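Local coordinates for protein jasmonate-induced oxygenase 2 (Arabidopsis thaliana, PDB 6LSV) that oxidises the stress hormone jasmonate to 12-hydroxyjasmonate, using iron, molecular oxygen and 2-oxoglutarate, at residues V8-L13 and W135-F140. Numbering follows the deposited sequence.
Sequences VRVQSL and WSDYYF. With JAA ({(1R,2R)-3-oxo-2-[(2Z)-pent-2-en-1-yl]cyclopentyl}acetic acid), chain D.
Asp137 shows how a single carboxylate can hold the start of a distant helix, reaching both of its first two backbone N-H groups. Val10 N donates to Asp137 OD1 at 2.8 Å, on the syn side of that oxygen, and Gln11 N donates to Asp137 OD2 at 3.0 Å, also syn but 22° out of the carboxylate plane. Ser123 OG adds a further hydrogen bond to OD1, and the amide dipoles of the helix start would probably stabilise the negative charge. Arg9, at the N-cap position, makes a salt bridge through NE to Glu109, its NH1 staying 5.6 Å from Asp137 OD1.

Apolar packing on Trp135 completes the contact. With CG1 anti to its backbone N (chi1 -171°), Val10 lays this methyl over one face of Trp135, 3.4 Å from the centroid of the five-membered ring, a CH-pi contact. Leu13 meets the far end of the indole, its CB 3.6 Å from Trp135 CH2 and its CD1 near CZ3. Trp135 NE1 is hydrogen-bonded to Lys214 O.

The N-terminal helix 10-15 is thus docked at the start of strand 137-144, which extends the large sheet of the double-stranded beta-helix fold, between 204-212 and 120-122, and carries Phe140 on to the jasmonate pocket, where JAA C06 lies over one face of its ring, toward the rim.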
loop_
_atom_site.group_PDB
_atom_site.type_symbol
_atom_site.label_atom_id
_atom_site.label_comp_id
_atom_site.label_asym_id
_atom_site.label_seq_id
_atom_site.Cartn_x
_atom_site.Cartn_y
_atom_site.Cartn_z
ATOM N N VAL A 8 13.686 4.097 16.535
ATOM C CA VAL A 8 14.975 4.115 15.859
ATOM C C VAL A 8 14.714 4.293 14.370
ATOM O O VAL A 8 13.982 3.502 13.763
ATOM C CB VAL A 8 15.768 2.829 16.128
ATOM C CG1 VAL A 8 16.936 2.726 15.171
ATOM C CG2 VAL A 8 16.245 2.800 17.561
ATOM N N ARG A 9 15.297 5.331 13.779
ATOM C CA ARG A 9 15.145 5.562 12.347
ATOM C C ARG A 9 16.099 4.649 11.589
ATOM O O ARG A 9 17.319 4.738 11.761
ATOM C CB ARG A 9 15.407 7.025 12.006
ATOM C CG ARG A 9 14.564 7.996 12.810
ATOM C CD ARG A 9 13.079 7.735 12.627
ATOM N NE ARG A 9 12.276 8.674 13.403
ATOM C CZ ARG A 9 10.946 8.680 13.436
ATOM N NH1 ARG A 9 10.259 7.790 12.733
ATOM N NH2 ARG A 9 10.304 9.573 14.176
ATOM N N VAL A 10 15.543 3.768 10.752
ATOM C CA VAL A 10 16.356 2.785 10.040
ATOM C C VAL A 10 17.454 3.464 9.235
ATOM O O VAL A 10 18.540 2.899 9.047
ATOM C CB VAL A 10 15.454 1.901 9.153
ATOM C CG1 VAL A 10 16.240 0.742 8.580
ATOM C CG2 VAL A 10 14.274 1.387 9.957
ATOM N N GLN A 11 17.207 4.690 8.769
ATOM C CA GLN A 11 18.251 5.438 8.079
ATOM C C GLN A 11 19.455 5.673 8.984
ATOM O O GLN A 11 20.601 5.658 8.518
ATOM C CB GLN A 11 17.698 6.768 7.571
ATOM C CG GLN A 11 18.660 7.517 6.675
ATOM C CD GLN A 11 18.246 8.954 6.443
ATOM O OE1 GLN A 11 17.202 9.400 6.925
ATOM N NE2 GLN A 11 19.066 9.690 5.701
ATOM N N SER A 12 19.217 5.893 10.281
ATOM C CA SER A 12 20.323 6.096 11.212
ATOM C C SER A 12 21.195 4.855 11.304
ATOM O O SER A 12 22.422 4.955 11.419
ATOM C CB SER A 12 19.796 6.468 12.599
ATOM O OG SER A 12 18.950 7.601 12.549
ATOM N N LEU A 13 20.577 3.675 11.263
ATOM C CA LEU A 13 21.344 2.436 11.321
ATOM C C LEU A 13 22.179 2.252 10.059
ATOM O O LEU A 13 23.368 1.921 10.132
ATOM C CB LEU A 13 20.403 1.249 11.535
ATOM C CG LEU A 13 19.356 1.437 12.637
ATOM C CD1 LEU A 13 18.292 0.350 12.580
ATOM C CD2 LEU A 13 20.029 1.459 13.999
ATOM N N TRP A 135 12.962 -3.139 7.982
ATOM C CA TRP A 135 14.085 -2.299 7.569
ATOM C C TRP A 135 13.595 -1.208 6.616
ATOM O O TRP A 135 13.916 -1.179 5.427
ATOM C CB TRP A 135 15.178 -3.144 6.926
ATOM C CG TRP A 135 16.509 -2.448 6.890
ATOM C CD1 TRP A 135 17.073 -1.806 5.825
ATOM C CD2 TRP A 135 17.437 -2.318 7.972
ATOM N NE1 TRP A 135 18.296 -1.289 6.177
ATOM C CE2 TRP A 135 18.542 -1.588 7.491
ATOM C CE3 TRP A 135 17.439 -2.746 9.303
ATOM C CZ2 TRP A 135 19.640 -1.279 8.292
ATOM C CZ3 TRP A 135 18.530 -2.439 10.097
ATOM C CH2 TRP A 135 19.615 -1.715 9.590
ATOM N N SER A 136 12.806 -0.291 7.170
ATOM C CA SER A 136 12.301 0.806 6.360
ATOM C C SER A 136 11.840 1.943 7.254
ATOM O O SER A 136 11.388 1.726 8.383
ATOM C CB SER A 136 11.140 0.367 5.460
ATOM O OG SER A 136 10.235 -0.465 6.161
ATOM N N ASP A 137 11.971 3.155 6.729
ATOM C CA ASP A 137 11.288 4.338 7.223
ATOM C C ASP A 137 10.187 4.694 6.235
ATOM O O ASP A 137 10.192 4.241 5.086
ATOM C CB ASP A 137 12.257 5.514 7.389
ATOM C CG ASP A 137 13.399 5.202 8.340
ATOM O OD1 ASP A 137 13.186 4.437 9.303
ATOM O OD2 ASP A 137 14.514 5.719 8.120
ATOM N N TYR A 138 9.235 5.507 6.678
ATOM C CA TYR A 138 8.119 5.841 5.808
ATOM C C TYR A 138 7.543 7.191 6.205
ATOM O O TYR A 138 7.817 7.718 7.287
ATOM C CB TYR A 138 7.034 4.756 5.853
ATOM C CG TYR A 138 6.313 4.673 7.179
ATOM C CD1 TYR A 138 5.170 5.424 7.416
ATOM C CD2 TYR A 138 6.778 3.843 8.194
ATOM C CE1 TYR A 138 4.511 5.356 8.626
ATOM C CE2 TYR A 138 6.124 3.766 9.410
ATOM C CZ TYR A 138 4.990 4.527 9.622
ATOM O OH TYR A 138 4.328 4.464 10.830
ATOM N N TYR A 139 6.728 7.744 5.304
ATOM C CA TYR A 139 5.929 8.930 5.570
ATOM C C TYR A 139 4.476 8.631 5.238
ATOM O O TYR A 139 4.182 7.914 4.281
ATOM C CB TYR A 139 6.401 10.144 4.758
ATOM C CG TYR A 139 6.049 11.456 5.413
ATOM C CD1 TYR A 139 4.780 12.004 5.279
ATOM C CD2 TYR A 139 6.980 12.137 6.183
ATOM C CE1 TYR A 139 4.452 13.202 5.889
ATOM C CE2 TYR A 139 6.663 13.333 6.795
ATOM C CZ TYR A 139 5.401 13.860 6.646
ATOM O OH TYR A 139 5.087 15.049 7.257
ATOM N N PHE A 140 3.566 9.192 6.029
ATOM C CA PHE A 140 2.140 8.946 5.851
ATOM C C PHE A 140 1.381 10.262 5.952
ATOM O O PHE A 140 1.652 11.070 6.846
ATOM C CB PHE A 140 1.633 7.944 6.896
ATOM C CG PHE A 140 0.171 7.620 6.780
ATOM C CD1 PHE A 140 -0.315 6.918 5.688
ATOM C CD2 PHE A 140 -0.717 8.009 7.772
ATOM C CE1 PHE A 140 -1.662 6.614 5.589
ATOM C CE2 PHE A 140 -2.063 7.710 7.675
ATOM C CZ PHE A 140 -2.537 7.013 6.584
HETATM O O01 JAA D . 1.154 3.287 7.374
HETATM O O02 JAA D . -5.149 3.527 6.536
HETATM O O03 JAA D . -5.147 3.115 8.671
HETATM C C04 JAA D . -2.214 3.030 7.272
HETATM C C05 JAA D . -0.801 2.225 7.244
HETATM C C06 JAA D . -2.104 3.920 8.537
HETATM C C07 JAA D . -0.766 3.941 8.880
HETATM C C08 JAA D . 0.031 3.108 7.713
HETATM C C09 JAA D . -0.399 1.797 5.765
HETATM C C10 JAA D . -3.335 2.152 7.379
HETATM C C11 JAA D . -1.007 0.435 5.426
HETATM C C12 JAA D . -4.616 2.977 7.537
HETATM C C13 JAA D . -0.288 -0.536 4.896
HETATM C C14 JAA D . 1.198 -0.351 4.598
HETATM C C15 JAA D . 1.992 -1.493 5.231
#